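Local coordinates for protein protease (Vibrio cholerae, PDB 4L9D) that probably acts as a secreted, cytotoxic metalloprotease on host extracellular matrix proteins and plasminogen, the chain here being its calcium-binding PKD1 domain, at residues A[6-12]-A[25-31]; A[19-25]-A[50-56]; A[33-39]-A[65-71]. All coordinates share one frame. Where two conformers were deposited one is given. Residues are numbered along the deposited sequence.

Contact 1: residues A[6-12]-A[25-31]. With NA (sodium ion), chain C.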
loop_
_atom_site.group_PDB
_atom_site.type_symbol
_atom_site.label_atom_id
_atom_site.label_comp_id
_atom_site.label_asym_id
_atom_site.label_seq_id
_atom_site.Cartn_x
_atom_site.Cartn_y
_atom_site.Cartn_z
ATOM N N ILE A 6 -17.368 1.468 3.565
ATOM C CA ILE A 6 -17.864 2.860 3.411
ATOM C C ILE A 6 -16.803 3.988 3.680
ATOM O O ILE A 6 -16.667 4.855 2.796
ATOM C CB ILE A 6 -19.215 3.153 4.169
ATOM C CG1 ILE A 6 -19.418 2.220 5.382
ATOM C CG2 ILE A 6 -20.393 3.133 3.183
ATOM C CD1 ILE A 6 -20.859 1.909 5.802
ATOM N N ALA A 7 -16.194 4.173 4.898
ATOM C CA ALA A 7 -15.271 5.316 5.151
ATOM C C ALA A 7 -14.446 4.976 6.338
ATOM O O ALA A 7 -14.950 4.447 7.371
ATOM C CB ALA A 7 -16.205 6.604 5.488
ATOM N N PRO A 8 -13.142 5.198 6.253
ATOM C CA PRO A 8 -12.402 5.595 5.067
ATOM C C PRO A 8 -12.357 4.478 3.998
ATOM O O PRO A 8 -12.808 3.358 4.242
ATOM C CB PRO A 8 -11.007 5.879 5.636
ATOM C CG PRO A 8 -10.869 4.921 6.736
ATOM C CD PRO A 8 -12.225 4.889 7.374
ATOM N N VAL A 9 -11.813 4.820 2.849
ATOM C CA VAL A 9 -11.595 3.860 1.755
ATOM C C VAL A 9 -10.118 3.866 1.415
ATOM O O VAL A 9 -9.596 4.872 0.901
ATOM C CB VAL A 9 -12.447 4.176 0.512
ATOM C CG1 VAL A 9 -12.173 3.113 -0.542
ATOM C CG2 VAL A 9 -13.931 4.192 0.857
ATOM N N ALA A 10 -9.449 2.749 1.665
ATOM C CA ALA A 10 -8.053 2.549 1.276
ATOM C C ALA A 10 -7.980 2.256 -0.222
ATOM O O ALA A 10 -8.745 1.433 -0.732
ATOM C CB ALA A 10 -7.438 1.376 2.042
ATOM N N ARG A 11 -7.011 2.886 -0.889
ATOM C CA ARG A 11 -6.839 2.641 -2.334
ATOM C C ARG A 11 -5.498 3.160 -2.757
ATOM O O ARG A 11 -5.001 4.163 -2.208
ATOM C CB ARG A 11 -7.982 3.353 -3.114
ATOM C CG ARG A 11 -8.106 2.859 -4.544
ATOM C CD ARG A 11 -9.303 3.528 -5.267
ATOM N NE ARG A 11 -9.113 4.956 -5.290
ATOM C CZ ARG A 11 -9.880 5.799 -6.009
ATOM N NH1 ARG A 11 -10.806 5.334 -6.849
ATOM N NH2 ARG A 11 -9.659 7.078 -5.912
ATOM N N PHE A 12 -4.885 2.490 -3.728
ATOM C CA PHE A 12 -3.577 2.920 -4.232
ATOM C C PHE A 12 -3.417 2.375 -5.671
ATOM O O PHE A 12 -4.142 1.482 -6.082
ATOM C CB PHE A 12 -2.423 2.462 -3.336
ATOM C CG PHE A 12 -2.346 0.960 -3.164
ATOM C CD1 PHE A 12 -1.809 0.158 -4.125
ATOM C CD2 PHE A 12 -2.748 0.351 -1.985
ATOM C CE1 PHE A 12 -1.747 -1.206 -3.936
ATOM C CE2 PHE A 12 -2.692 -1.011 -1.816
ATOM C CZ PHE A 12 -2.150 -1.810 -2.795
ATOM N N ASN A 25 -0.920 6.994 -3.569
ATOM C CA ASN A 25 -2.019 6.781 -2.601
ATOM C C ASN A 25 -3.259 7.489 -3.084
ATOM O O ASN A 25 -3.226 8.702 -3.230
ATOM C CB ASN A 25 -1.577 7.261 -1.248
ATOM C CG ASN A 25 -2.442 6.698 -0.156
ATOM O OD1 ASN A 25 -3.663 6.638 -0.296
ATOM N ND2 ASN A 25 -1.810 6.311 0.932
ATOM N N THR A 26 -4.324 6.766 -3.328
ATOM C CA THR A 26 -5.569 7.298 -3.875
ATOM C C THR A 26 -6.736 7.047 -2.929
ATOM O O THR A 26 -7.896 6.968 -3.346
ATOM C CB THR A 26 -5.817 6.755 -5.298
ATOM O OG1 THR A 26 -6.033 5.357 -5.205
ATOM C CG2 THR A 26 -4.663 7.102 -6.247
ATOM N N SER A 27 -6.435 6.996 -1.630
ATOM C CA SER A 27 -7.420 6.764 -0.595
ATOM C C SER A 27 -8.277 7.973 -0.356
ATOM O O SER A 27 -7.905 9.101 -0.777
ATOM C CB SER A 27 -6.678 6.355 0.714
ATOM O OG SER A 27 -5.895 5.206 0.566
ATOM N N SER A 28 -9.402 7.829 0.330
ATOM C CA SER A 28 -10.301 8.871 0.596
ATOM C C SER A 28 -11.114 8.615 1.860
ATOM O O SER A 28 -11.112 7.513 2.412
ATOM C CB SER A 28 -11.180 9.148 -0.607
ATOM O OG SER A 28 -11.958 8.011 -0.863
ATOM N N ASP A 29 -11.865 9.612 2.289
ATOM C CA ASP A 29 -12.721 9.453 3.468
ATOM C C ASP A 29 -13.843 10.465 3.388
ATOM O O ASP A 29 -13.593 11.685 3.417
ATOM C CB ASP A 29 -11.926 9.706 4.760
ATOM C CG ASP A 29 -12.606 9.223 6.003
ATOM O OD1 ASP A 29 -13.817 8.968 6.020
ATOM O OD2 ASP A 29 -11.851 9.163 7.031
ATOM N N SER A 30 -15.075 9.970 3.265
ATOM C CA SER A 30 -16.283 10.832 3.152
ATOM C C SER A 30 -16.777 11.312 4.499
ATOM O O SER A 30 -17.696 12.133 4.543
ATOM C CB SER A 30 -17.371 10.134 2.415
ATOM O OG SER A 30 -17.782 8.969 3.058
ATOM N N ASP A 31 -16.219 10.804 5.594
ATOM C CA ASP A 31 -16.704 11.114 6.929
ATOM C C ASP A 31 -15.512 11.304 7.884
ATOM O O ASP A 31 -15.512 10.816 9.002
ATOM C CB ASP A 31 -17.630 9.982 7.436
ATOM C CG ASP A 31 -18.297 10.309 8.705
ATOM O OD1 ASP A 31 -18.641 11.502 8.907
ATOM O OD2 ASP A 31 -18.606 9.355 9.483
HETATM NA NA NA C . -12.955 13.766 4.227
HETATM O O HOH W 1 -16.501 7.375 0.604
HETATM O O HOH W 2 -10.485 5.999 -2.046
HETATM O O HOH W 3 -12.425 15.936 5.133
HETATM O O HOH W 4 -10.854 13.587 3.301
HETATM O O HOH W 5 -15.092 14.094 5.290
HETATM O O HOH W 6 -13.802 14.662 2.153
#
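Arg11 lays its side chain along the backbone of Thr26. Both NE and NH2 of Arg11 donate to Thr26 O, each at 3.1 Å, so one carbonyl receives a forked bond. The segments run antiparallel but pair unevenly. Val9 and Ser28 form a hydrogen-bonded pair, with Val9 N to Ser28 O at 2.8 Å and Ser28 N to Val9 O at 3.0 Å. Further on, Thr26 N donates to Arg11 O (2.9 Å), while Arg11 N turns to Ser27 OG (3.0 Å). Asn25 OD1 accepts from Ser27 N (3.1 Å), an Asx turn. Asp29 OD1 does the same with Asp31 N (3.1 Å). Pro8, after a cis peptide bond, packs its CB on Asp29 OD2 (3.7 Å). Ile6 and Asp31 belong to the calcium site of this PKD domain, completed by Asp70 and Asp74. In this crystal Asp29 O binds a separate sodium ion at 2.3 Å, with Gly32 O and four waters. Backbone and side-chain hydrogen bonds thus hold an irregular pairing that carries cation ligands.

Contact 2: residues A[19-25]-A[50-56]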
loop_
_atom_site.group_PDB
_atom_site.type_symbol
_atom_site.label_atom_id
_atom_site.label_comp_id
_atom_site.label_asym_id
_atom_site.label_seq_id
_atom_site.Cartn_x
_atom_site.Cartn_y
_atom_site.Cartn_z
ATOM N N LEU A 19 12.418 -5.227 -9.834
ATOM C CA LEU A 19 12.132 -5.607 -8.475
ATOM C C LEU A 19 11.664 -4.436 -7.601
ATOM O O LEU A 19 11.385 -4.622 -6.419
ATOM C CB LEU A 19 13.347 -6.256 -7.824
ATOM C CG LEU A 19 13.766 -7.625 -8.378
ATOM C CD1 LEU A 19 15.110 -8.045 -7.837
ATOM C CD2 LEU A 19 12.710 -8.669 -8.115
ATOM N N SER A 20 11.662 -3.225 -8.159
ATOM C CA SER A 20 11.338 -2.022 -7.423
ATOM C C SER A 20 9.905 -1.469 -7.733
ATOM O O SER A 20 9.443 -1.509 -8.882
ATOM C CB SER A 20 12.371 -0.969 -7.779
ATOM O OG SER A 20 12.305 0.158 -7.008
ATOM N N VAL A 21 9.248 -0.927 -6.717
ATOM C CA VAL A 21 7.854 -0.474 -6.760
ATOM C C VAL A 21 7.754 0.925 -6.215
ATOM O O VAL A 21 8.323 1.266 -5.189
ATOM C CB VAL A 21 6.968 -1.417 -5.940
ATOM C CG1 VAL A 21 5.469 -1.059 -6.199
ATOM C CG2 VAL A 21 7.148 -2.850 -6.271
ATOM N N MET A 22 7.013 1.747 -6.967
ATOM C CA MET A 22 6.569 3.036 -6.531
ATOM C C MET A 22 5.053 3.042 -6.304
ATOM O O MET A 22 4.343 2.285 -7.015
ATOM C CB MET A 22 6.920 4.147 -7.525
ATOM C CG MET A 22 8.401 4.261 -7.803
ATOM S SD MET A 22 8.930 5.536 -8.953
ATOM C CE MET A 22 8.369 6.984 -8.039
ATOM N N SER A 23 4.550 3.897 -5.445
ATOM C CA SER A 23 3.129 3.948 -5.119
ATOM C C SER A 23 2.552 5.335 -5.309
ATOM O O SER A 23 3.220 6.368 -5.171
ATOM C CB SER A 23 2.878 3.437 -3.717
ATOM O OG SER A 23 3.472 4.287 -2.738
ATOM N N GLN A 24 1.256 5.323 -5.593
ATOM C CA GLN A 24 0.421 6.492 -5.520
ATOM C C GLN A 24 -0.754 6.185 -4.601
ATOM O O GLN A 24 -1.434 5.188 -4.792
ATOM C CB GLN A 24 -0.082 6.917 -6.909
ATOM C CG GLN A 24 -0.880 8.175 -6.843
ATOM C CD GLN A 24 -1.667 8.509 -8.112
ATOM O OE1 GLN A 24 -1.825 9.645 -8.398
ATOM N NE2 GLN A 24 -2.257 7.531 -8.752
ATOM N N ASN A 25 -0.920 6.994 -3.569
ATOM C CA ASN A 25 -2.019 6.781 -2.601
ATOM C C ASN A 25 -3.259 7.489 -3.084
ATOM O O ASN A 25 -3.226 8.702 -3.230
ATOM C CB ASN A 25 -1.577 7.261 -1.248
ATOM C CG ASN A 25 -2.442 6.698 -0.156
ATOM O OD1 ASN A 25 -3.663 6.638 -0.296
ATOM N ND2 ASN A 25 -1.810 6.311 0.932
ATOM N N ALA A 50 2.974 7.743 3.455
ATOM C CA ALA A 50 1.777 7.838 2.631
ATOM C C ALA A 50 1.944 7.082 1.300
ATOM O O ALA A 50 1.037 6.397 0.848
ATOM C CB ALA A 50 1.439 9.306 2.373
ATOM N N ALA A 51 3.109 7.267 0.640
ATOM C CA ALA A 51 3.317 6.708 -0.701
ATOM C C ALA A 51 4.778 6.250 -0.828
ATOM O O ALA A 51 5.596 6.917 -1.486
ATOM C CB ALA A 51 2.915 7.694 -1.787
ATOM N N PRO A 52 5.152 5.169 -0.163
ATOM C CA PRO A 52 6.538 4.706 -0.150
ATOM C C PRO A 52 6.980 4.134 -1.517
ATOM O O PRO A 52 6.164 3.786 -2.381
ATOM C CB PRO A 52 6.558 3.669 0.959
ATOM C CG PRO A 52 5.161 3.104 0.936
ATOM C CD PRO A 52 4.272 4.260 0.582
ATOM N N THR A 53 8.286 3.958 -1.608
ATOM C CA THR A 53 8.958 3.190 -2.650
ATOM C C THR A 53 9.677 2.004 -1.942
ATOM O O THR A 53 10.187 2.187 -0.838
ATOM C CB THR A 53 9.951 4.084 -3.427
ATOM O OG1 THR A 53 9.287 5.243 -3.909
ATOM C CG2 THR A 53 10.553 3.269 -4.564
ATOM N N TRP A 54 9.695 0.847 -2.556
ATOM C CA TRP A 54 10.267 -0.322 -1.929
ATOM C C TRP A 54 10.772 -1.275 -3.012
ATOM O O TRP A 54 10.582 -1.039 -4.199
ATOM C CB TRP A 54 9.254 -1.030 -1.013
ATOM C CG TRP A 54 8.079 -1.607 -1.697
ATOM C CD1 TRP A 54 7.880 -2.948 -2.018
ATOM C CD2 TRP A 54 6.822 -0.948 -2.003
ATOM N NE1 TRP A 54 6.620 -3.116 -2.533
ATOM C CE2 TRP A 54 5.936 -1.934 -2.489
ATOM C CE3 TRP A 54 6.363 0.369 -1.848
ATOM C CZ2 TRP A 54 4.618 -1.634 -2.821
ATOM C CZ3 TRP A 54 5.071 0.639 -2.164
ATOM C CH2 TRP A 54 4.202 -0.345 -2.626
ATOM N N SER A 55 11.420 -2.379 -2.586
ATOM C CA SER A 55 11.888 -3.377 -3.538
ATOM C C SER A 55 11.928 -4.738 -2.879
ATOM O O SER A 55 11.992 -4.910 -1.658
ATOM C CB SER A 55 13.245 -2.998 -4.101
ATOM O OG SER A 55 14.225 -2.912 -3.007
ATOM N N TYR A 56 11.971 -5.735 -3.771
ATOM C CA TYR A 56 12.096 -7.136 -3.404
ATOM C C TYR A 56 13.489 -7.672 -3.828
ATOM O O TYR A 56 14.276 -6.951 -4.448
ATOM C CB TYR A 56 10.966 -7.937 -4.105
ATOM C CG TYR A 56 9.590 -7.440 -3.748
ATOM C CD1 TYR A 56 8.960 -7.889 -2.603
ATOM C CD2 TYR A 56 8.932 -6.532 -4.547
ATOM C CE1 TYR A 56 7.732 -7.402 -2.235
ATOM C CE2 TYR A 56 7.684 -6.026 -4.171
ATOM C CZ TYR A 56 7.071 -6.495 -3.048
ATOM O OH TYR A 56 5.827 -6.010 -2.718
HETATM O O HOH W 7 6.145 6.239 -4.332
#
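This is an antiparallel strand pairing at one side of the three-stranded sheet, where 20-25 is the central strand and 53-55 an outer one. The short strand axes approach to 4.6 Å, and their directions differ by 159°. Val21 and Trp54 are a hydrogen-bonded pair: Val21 N to Trp54 O is 2.9 Å and Trp54 N to Val21 O is 3.0 Å. Tyr56 N to Leu19 O, at 2.9 Å, extends the pairing. In the beta-sandwich of the PKD domain, the face with Val21 and Trp54 turns inward to the second sheet. Val21 CB sits over the five-membered ring of Trp54, a CH-pi contact of 3.9 Å to its centroid. Val21 CG2 meets the edge of the Tyr56 ring at CE2 (3.8 Å). Trp54 NE1 donates to Tyr56 OH (3.0 Å), which also bonds to Phe41 O. Toward 50-52 the bonds pass to side chains. Ser23 OG donates to Pro52 O (2.8 Å), and Asn25 ND2 donates to Ala50 O (2.8 Å).

Contact 3: residues A[33-39]-A[65-71]; sequences NIVSYLW and TLTVTDD
Strand 34-39 pairs antiparallel with strand 65-70, the axes 4.5 Å apart at closest and 149° apart in direction. Both strands are extended except at Val35; Asp71, beyond the second strand, turns off at phi/psi -57/-23. Asn33 starts in a loop: its N donates to Asp71 OD1 (2.8 Å), its O accepts from Asp71 N (2.9 Å). Ile34 lies opposite Asp70, CA to CA 4.0 Å, with diverging side chains. Ile34 (m) brings its CD1 to Val68 CG2 (3.9 Å). At Val35 psi falls to -19°. Val35 N and Ser36 N both donate to Thr69 O, at 2.9 and 3.2 Å. This classic beta bulge shifts the register by one. Ser36 then forms a hydrogen-bonded pair with Thr69, Ser36 O accepting from Thr69 N (3.0 Å). Tyr37 (m) faces Val68 in a non-hydrogen-bonded pair, Tyr37 CD1 to Val68 CG1 3.8 Å. Leu38 pairs with Thr67: Leu38 N to Thr67 O and Thr67 N to Leu38 O are both 2.9 Å. A water joins Leu38 O (2.8 Å) to Thr67 OG1 (2.7 Å), which also bonds Thr77. Trp39 (m, chi2 87°) ends the run opposite Leu66. Leu66 (t, p) sets its CD1 over the five-membered ring of Trp39, a CH-pi contact 3.5 Å from the centroid. These are the two central strands of the PKD sandwich's four-stranded sheet. Tyr37, Trp39, Leu66 and Val68 share the face toward the other sheet; Ser36, Leu38, Thr67 and Thr69 share the other. Apolar packing dominates one face, while the bonded end at Asn33 and Asp71 adjoins Asp70, a calcium ligand.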
loop_
_atom_site.group_PDB
_atom_site.type_symbol
_atom_site.label_atom_id
_atom_site.label_comp_id
_atom_site.label_asym_id
_atom_site.label_seq_id
_atom_site.Cartn_x
_atom_site.Cartn_y
_atom_site.Cartn_z
ATOM N N ASN A 33 -10.986 12.410 8.075
ATOM C CA ASN A 33 -9.700 12.682 7.493
ATOM C C ASN A 33 -8.738 11.548 7.813
ATOM O O ASN A 33 -8.596 11.177 8.954
ATOM C CB ASN A 33 -9.117 14.011 8.091
ATOM C CG ASN A 33 -9.990 15.184 7.774
ATOM O OD1 ASN A 33 -9.988 15.665 6.632
ATOM N ND2 ASN A 33 -10.775 15.614 8.689
ATOM N N ILE A 34 -8.066 11.014 6.805
ATOM C CA ILE A 34 -7.060 9.973 6.994
ATOM C C ILE A 34 -5.834 10.571 7.687
ATOM O O ILE A 34 -5.311 11.589 7.224
ATOM C CB ILE A 34 -6.706 9.260 5.684
ATOM C CG1 ILE A 34 -7.943 8.487 5.175
ATOM C CG2 ILE A 34 -5.510 8.326 5.870
ATOM C CD1 ILE A 34 -7.828 7.992 3.751
ATOM N N VAL A 35 -5.360 9.912 8.742
ATOM C CA VAL A 35 -4.239 10.368 9.518
ATOM C C VAL A 35 -3.037 9.429 9.512
ATOM O O VAL A 35 -1.948 9.871 9.912
ATOM C CB VAL A 35 -4.624 10.696 10.972
ATOM C CG1 VAL A 35 -5.739 11.763 10.997
ATOM C CG2 VAL A 35 -5.017 9.477 11.768
ATOM N N SER A 36 -3.207 8.163 9.166
ATOM C CA SER A 36 -2.096 7.228 9.193
ATOM C C SER A 36 -2.303 6.087 8.205
ATOM O O SER A 36 -3.434 5.836 7.732
ATOM C CB SER A 36 -1.910 6.640 10.595
ATOM O OG SER A 36 -2.984 5.781 10.923
ATOM N N TYR A 37 -1.191 5.448 7.927
ATOM C CA TYR A 37 -1.045 4.419 6.915
ATOM C C TYR A 37 -0.184 3.283 7.469
ATOM O O TYR A 37 0.852 3.540 8.105
ATOM C CB TYR A 37 -0.313 4.981 5.691
ATOM C CG TYR A 37 -0.937 6.214 5.126
ATOM C CD1 TYR A 37 -2.067 6.170 4.363
ATOM C CD2 TYR A 37 -0.480 7.492 5.488
ATOM C CE1 TYR A 37 -2.714 7.273 3.903
ATOM C CE2 TYR A 37 -1.075 8.625 5.020
ATOM C CZ TYR A 37 -2.195 8.517 4.206
ATOM O OH TYR A 37 -2.841 9.666 3.737
ATOM N N LEU A 38 -0.577 2.047 7.162
ATOM C CA LEU A 38 0.294 0.887 7.365
ATOM C C LEU A 38 0.327 0.140 6.042
ATOM O O LEU A 38 -0.673 -0.518 5.645
ATOM C CB LEU A 38 -0.143 0.009 8.537
ATOM C CG LEU A 38 0.774 -1.083 9.024
ATOM C CD1 LEU A 38 0.807 -2.278 8.110
ATOM C CD2 LEU A 38 2.177 -0.567 9.380
ATOM N N TRP A 39 1.430 0.224 5.353
ATOM C CA TRP A 39 1.693 -0.563 4.147
ATOM C C TRP A 39 2.404 -1.835 4.553
ATOM O O TRP A 39 3.261 -1.855 5.456
ATOM C CB TRP A 39 2.668 0.212 3.200
ATOM C CG TRP A 39 2.106 1.377 2.512
ATOM C CD1 TRP A 39 2.041 2.671 2.996
ATOM C CD2 TRP A 39 1.529 1.401 1.211
ATOM N NE1 TRP A 39 1.479 3.499 2.056
ATOM C CE2 TRP A 39 1.154 2.745 0.943
ATOM C CE3 TRP A 39 1.308 0.447 0.231
ATOM C CZ2 TRP A 39 0.628 3.138 -0.304
ATOM C CZ3 TRP A 39 0.753 0.834 -0.961
ATOM C CH2 TRP A 39 0.410 2.159 -1.235
ATOM N N THR A 65 -0.540 -4.702 0.645
ATOM C CA THR A 65 -1.689 -4.340 1.422
ATOM C C THR A 65 -1.495 -2.956 2.026
ATOM O O THR A 65 -0.414 -2.664 2.572
ATOM C CB THR A 65 -1.889 -5.431 2.530
ATOM O OG1 THR A 65 -1.978 -6.730 1.909
ATOM C CG2 THR A 65 -3.122 -5.176 3.307
ATOM N N LEU A 66 -2.517 -2.130 1.960
ATOM C CA LEU A 66 -2.539 -0.816 2.607
ATOM C C LEU A 66 -3.716 -0.729 3.539
ATOM O O LEU A 66 -4.860 -0.941 3.107
ATOM C CB LEU A 66 -2.655 0.310 1.573
ATOM C CG LEU A 66 -2.879 1.722 2.168
ATOM C CD1 LEU A 66 -1.706 2.172 3.043
ATOM C CD2 LEU A 66 -3.151 2.722 1.082
ATOM N N THR A 67 -3.457 -0.340 4.780
ATOM C CA THR A 67 -4.483 0.039 5.728
ATOM C C THR A 67 -4.383 1.525 5.981
ATOM O O THR A 67 -3.276 2.037 6.225
ATOM C CB THR A 67 -4.282 -0.758 7.055
ATOM O OG1 THR A 67 -4.500 -2.146 6.828
ATOM C CG2 THR A 67 -5.260 -0.307 8.147
ATOM N N VAL A 68 -5.525 2.202 5.905
ATOM C CA VAL A 68 -5.603 3.611 6.268
ATOM C C VAL A 68 -6.482 3.732 7.518
ATOM O O VAL A 68 -7.419 2.951 7.690
ATOM C CB VAL A 68 -6.153 4.455 5.132
ATOM C CG1 VAL A 68 -5.326 4.247 3.847
ATOM C CG2 VAL A 68 -7.647 4.227 4.831
ATOM N N THR A 69 -6.163 4.718 8.364
ATOM C CA THR A 69 -6.903 4.980 9.573
ATOM C C THR A 69 -7.192 6.450 9.672
ATOM O O THR A 69 -6.315 7.288 9.350
ATOM C CB THR A 69 -6.130 4.485 10.825
ATOM O OG1 THR A 69 -5.835 3.085 10.650
ATOM C CG2 THR A 69 -6.908 4.652 12.092
ATOM N N ASP A 70 -8.399 6.807 10.083
ATOM C CA ASP A 70 -8.843 8.183 10.103
ATOM C C ASP A 70 -8.905 8.785 11.514
ATOM O O ASP A 70 -8.534 8.171 12.536
ATOM C CB ASP A 70 -10.103 8.374 9.284
ATOM C CG ASP A 70 -11.401 7.918 9.967
ATOM O OD1 ASP A 70 -11.346 7.445 11.130
ATOM O OD2 ASP A 70 -12.446 8.017 9.267
ATOM N N ASP A 71 -9.237 10.069 11.539
ATOM C CA ASP A 71 -9.334 10.857 12.770
ATOM C C ASP A 71 -10.289 10.335 13.836
ATOM O O ASP A 71 -10.088 10.688 14.998
ATOM C CB ASP A 71 -9.783 12.302 12.482
ATOM C CG ASP A 71 -11.156 12.383 11.892
ATOM O OD1 ASP A 71 -11.387 11.866 10.783
ATOM O OD2 ASP A 71 -11.987 13.000 12.550
HETATM O O HOH W 8 -2.137 -2.950 5.735
#

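In the fold
The contacts span one two-sheet PKD domain. Contact 2 lies in the three-stranded sheet, contact 3 in the four-stranded one. Contact 1 joins the loops flanking strands 12-17 and 20-25 at the metal-binding end. The centres of contacts 1 and 3 lie about 9 Å apart, 1 and 2 about 18 Å, 2 and 3 about 16 Å. Along the chain, contact 1 closes before contact 3 opens, whereas contact 2 alternates with both. Contacts 1 and 2 share Asn25. Phe12 and Trp39 meet between the sheets. The carboxylates of Asp29 and Asp70, like charges, come close between contacts 1 and 3. Calcium ligands from both gather at this end, consistent with calcium regulating interdomain flexibility in PrtV.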